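Long-range contact in fiber (Murine adenovirus 2, PDB 5NBH), which probably attaches the virion to host cells as its fibre, whose distal domain binds N-acetylglucosamine: residues A[177-185]-A[195-203]. Numbering follows the deposited sequence.
Sequences YKQGFMPIV and STYCSYALT
The antiparallel beta hairpin of strands 179-188 and 191-205, which lies at one edge of a four-stranded sheet in the trimeric fibre head, 179-188 being outermost within the chain, is a worked example of an aromatic side chain lying across a glycine on the neighbouring strand. Gly-180 and Tyr-200 form a hydrogen-bonded pair, Tyr-200 N to Gly-180 O at 2.8 Å, and the same tyrosine folds its ring over the glycine: with CG set between backbone N and carbonyl carbon (chi1 59°), one face covers the Gly-180 backbone, and Gly-180 CA makes a CH-pi contact 4.0 Å from the ring centroid. Beyond the glycine, Tyr-200 OH bonds to two waters, one of which donates to Gln-179 O and the other to Phe-181 O, and the ring stacks on Phe-228.

The sheet face bearing Phe-181 repeats the theme with a serine. In a second CH-pi contact, Ser-199 CB sits over the centre of the Phe-181 ring, 3.5 Å from its centroid, while Tyr-197 CD1 approaches the ring edge, 3.7 Å from Phe-181 CD2. Tyr-197 stacks in turn on Phe-192 of a second subunit. On the Tyr-200 face, Ile-184 CD1 packs against Cys-198 CB at 3.9 Å.

Paired main-chain bonds at Gly-180, Met-182 and Ile-184 fix the register, while the Tyr-200 ring covers backbone that the glycine leaves without a side chain, and the Phe-181 ring covers the serine methylene; water bridges extend the tyrosine's hold to the two carbonyls flanking the glycine.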
loop_
_atom_site.group_PDB
_atom_site.type_symbol
_atom_site.label_atom_id
_atom_site.label_comp_id
_atom_site.label_asym_id
_atom_site.label_seq_id
_atom_site.Cartn_x
_atom_site.Cartn_y
_atom_site.Cartn_z
ATOM N N TYR A 177 -14.782 17.988 -3.230
ATOM C CA TYR A 177 -13.501 18.681 -3.057
ATOM C C TYR A 177 -12.587 17.828 -2.186
ATOM O O TYR A 177 -12.385 18.142 -1.000
ATOM C CB TYR A 177 -13.670 20.076 -2.427
ATOM C CG TYR A 177 -14.439 21.057 -3.266
ATOM C CD1 TYR A 177 -15.843 21.075 -3.233
ATOM C CD2 TYR A 177 -13.785 21.972 -4.085
ATOM C CE1 TYR A 177 -16.568 21.988 -3.993
ATOM C CE2 TYR A 177 -14.498 22.880 -4.852
ATOM C CZ TYR A 177 -15.891 22.881 -4.803
ATOM O OH TYR A 177 -16.611 23.781 -5.573
ATOM N N LYS A 178 -12.048 16.758 -2.777
ATOM C CA LYS A 178 -11.123 15.900 -2.063
ATOM C C LYS A 178 -9.841 16.682 -1.779
ATOM O O LYS A 178 -9.157 17.166 -2.682
ATOM C CB LYS A 178 -10.861 14.625 -2.857
ATOM C CG LYS A 178 -9.937 13.638 -2.162
ATOM C CD LYS A 178 -10.517 13.008 -0.923
ATOM C CE LYS A 178 -9.573 11.955 -0.341
ATOM N NZ LYS A 178 -10.302 11.235 0.738
ATOM N N GLN A 179 -9.562 16.901 -0.507
ATOM C CA GLN A 179 -8.362 17.628 -0.147
ATOM C C GLN A 179 -8.011 17.452 1.306
ATOM O O GLN A 179 -8.815 16.915 2.120
ATOM C CB GLN A 179 -8.560 19.118 -0.412
ATOM C CG GLN A 179 -9.653 19.751 0.411
ATOM C CD GLN A 179 -9.838 21.226 0.057
ATOM O OE1 GLN A 179 -8.878 21.896 -0.349
ATOM N NE2 GLN A 179 -11.033 21.741 0.254
ATOM N N GLY A 180 -6.807 17.891 1.625
ATOM C CA GLY A 180 -6.345 17.833 2.994
ATOM C C GLY A 180 -4.878 18.188 3.056
ATOM O O GLY A 180 -4.330 18.722 2.073
ATOM N N PHE A 181 -4.298 17.974 4.235
ATOM C CA PHE A 181 -2.917 18.310 4.514
ATOM C C PHE A 181 -2.216 17.128 5.150
ATOM O O PHE A 181 -2.820 16.398 5.929
ATOM C CB PHE A 181 -2.793 19.475 5.492
ATOM C CG PHE A 181 -2.999 20.853 4.879
ATOM C CD1 PHE A 181 -4.244 21.231 4.388
ATOM C CD2 PHE A 181 -1.979 21.758 4.865
ATOM C CE1 PHE A 181 -4.450 22.500 3.863
ATOM C CE2 PHE A 181 -2.160 23.055 4.349
ATOM C CZ PHE A 181 -3.409 23.413 3.859
ATOM N N MET A 182 -0.920 17.017 4.896
ATOM C CA MET A 182 -0.102 16.008 5.525
ATOM C C MET A 182 1.113 16.708 6.163
ATOM O O MET A 182 1.599 17.713 5.642
ATOM C CB MET A 182 0.398 14.974 4.506
ATOM C CG MET A 182 -0.662 14.043 3.927
ATOM S SD MET A 182 -1.572 13.123 5.220
ATOM C CE MET A 182 -2.309 11.753 4.339
ATOM N N PRO A 183 1.608 16.148 7.274
ATOM C CA PRO A 183 2.873 16.615 7.829
ATOM C C PRO A 183 3.998 16.152 6.938
ATOM O O PRO A 183 3.940 15.020 6.411
ATOM C CB PRO A 183 2.922 15.952 9.190
ATOM C CG PRO A 183 2.123 14.704 9.047
ATOM C CD PRO A 183 1.054 15.009 8.037
ATOM N N ILE A 184 5.032 16.972 6.810
ATOM C CA ILE A 184 6.208 16.648 6.018
ATOM C C ILE A 184 7.412 17.196 6.744
ATOM O O ILE A 184 7.282 18.098 7.569
ATOM C CB ILE A 184 6.201 17.202 4.573
ATOM C CG1 ILE A 184 5.937 18.720 4.520
ATOM C CG2 ILE A 184 5.151 16.503 3.753
ATOM C CD1 ILE A 184 6.405 19.390 3.249
ATOM N N VAL A 185 8.544 16.608 6.445
ATOM C CA VAL A 185 9.810 17.086 6.936
ATOM C C VAL A 185 10.675 17.451 5.744
ATOM O O VAL A 185 10.934 16.609 4.883
ATOM C CB VAL A 185 10.517 16.058 7.836
ATOM C CG1 VAL A 185 11.886 16.611 8.251
ATOM C CG2 VAL A 185 9.699 15.781 9.093
ATOM N N SER A 195 10.195 20.887 10.194
ATOM C CA SER A 195 8.913 20.167 10.254
ATOM C C SER A 195 7.832 21.135 9.813
ATOM O O SER A 195 7.668 22.226 10.384
ATOM C CB SER A 195 8.583 19.660 11.643
ATOM O OG SER A 195 9.654 18.895 12.137
ATOM N N THR A 196 7.096 20.744 8.779
ATOM C CA THR A 196 6.101 21.610 8.181
ATOM C C THR A 196 4.974 20.737 7.593
ATOM O O THR A 196 4.678 19.628 8.115
ATOM C CB THR A 196 6.761 22.621 7.204
ATOM O OG1 THR A 196 5.749 23.504 6.693
ATOM C CG2 THR A 196 7.511 21.941 6.067
ATOM N N TYR A 197 4.296 21.234 6.588
ATOM C CA TYR A 197 3.118 20.564 6.028
ATOM C C TYR A 197 2.989 20.840 4.540
ATOM O O TYR A 197 3.617 21.763 3.989
ATOM C CB TYR A 197 1.855 21.009 6.760
ATOM C CG TYR A 197 1.741 22.521 6.880
ATOM C CD1 TYR A 197 1.259 23.276 5.840
ATOM C CD2 TYR A 197 2.130 23.179 8.048
ATOM C CE1 TYR A 197 1.165 24.657 5.934
ATOM C CE2 TYR A 197 2.024 24.563 8.154
ATOM C CZ TYR A 197 1.549 25.292 7.091
ATOM O OH TYR A 197 1.420 26.685 7.172
ATOM N N CYS A 198 2.205 19.975 3.891
ATOM C CA CYS A 198 1.923 20.089 2.496
ATOM C C CYS A 198 0.444 19.780 2.292
ATOM O O CYS A 198 -0.075 18.794 2.843
ATOM C CB CYS A 198 2.784 19.116 1.703
ATOM S SG CYS A 198 2.657 19.271 -0.106
ATOM N N SER A 199 -0.241 20.618 1.535
ATOM C CA SER A 199 -1.626 20.315 1.171
ATOM C C SER A 199 -1.701 19.478 -0.115
ATOM O O SER A 199 -0.790 19.503 -0.947
ATOM C CB SER A 199 -2.433 21.577 1.006
ATOM O OG SER A 199 -1.979 22.312 -0.056
ATOM N N TYR A 200 -2.804 18.776 -0.266
ATOM C CA TYR A 200 -3.137 18.156 -1.540
ATOM C C TYR A 200 -4.585 18.502 -1.856
ATOM O O TYR A 200 -5.416 18.636 -0.966
ATOM C CB TYR A 200 -2.876 16.637 -1.520
ATOM C CG TYR A 200 -3.683 15.947 -0.450
ATOM C CD1 TYR A 200 -3.177 15.827 0.831
ATOM C CD2 TYR A 200 -4.971 15.460 -0.707
ATOM C CE1 TYR A 200 -3.907 15.218 1.850
ATOM C CE2 TYR A 200 -5.730 14.859 0.325
ATOM C CZ TYR A 200 -5.177 14.741 1.595
ATOM O OH TYR A 200 -5.896 14.182 2.654
ATOM N N ALA A 201 -4.896 18.582 -3.125
ATOM C CA ALA A 201 -6.259 18.870 -3.577
ATOM C C ALA A 201 -6.459 18.209 -4.923
ATOM O O ALA A 201 -5.620 18.351 -5.826
ATOM C CB ALA A 201 -6.461 20.369 -3.666
ATOM N N LEU A 202 -7.523 17.428 -5.036
ATOM C CA LEU A 202 -7.906 16.792 -6.293
ATOM C C LEU A 202 -9.073 17.559 -6.891
ATOM O O LEU A 202 -10.093 17.737 -6.230
ATOM C CB LEU A 202 -8.377 15.362 -6.050
ATOM C CG LEU A 202 -7.260 14.307 -5.921
ATOM C CD1 LEU A 202 -6.091 14.674 -5.041
ATOM C CD2 LEU A 202 -7.918 12.991 -5.494
ATOM N N THR A 203 -8.927 17.989 -8.127
ATOM C CA THR A 203 -10.036 18.714 -8.816
ATOM C C THR A 203 -10.088 18.346 -10.283
ATOM O O THR A 203 -9.134 17.799 -10.809
ATOM C CB THR A 203 -9.831 20.235 -8.732
ATOM O OG1 THR A 203 -8.570 20.608 -9.286
ATOM C CG2 THR A 203 -9.892 20.691 -7.302
HETATM O O HOH W 1 -12.473 16.424 -5.695
HETATM O O HOH W 2 -10.442 19.471 -4.060
HETATM O O HOH W 3 -8.518 14.065 2.271
HETATM O O HOH W 4 -5.469 15.217 5.430
#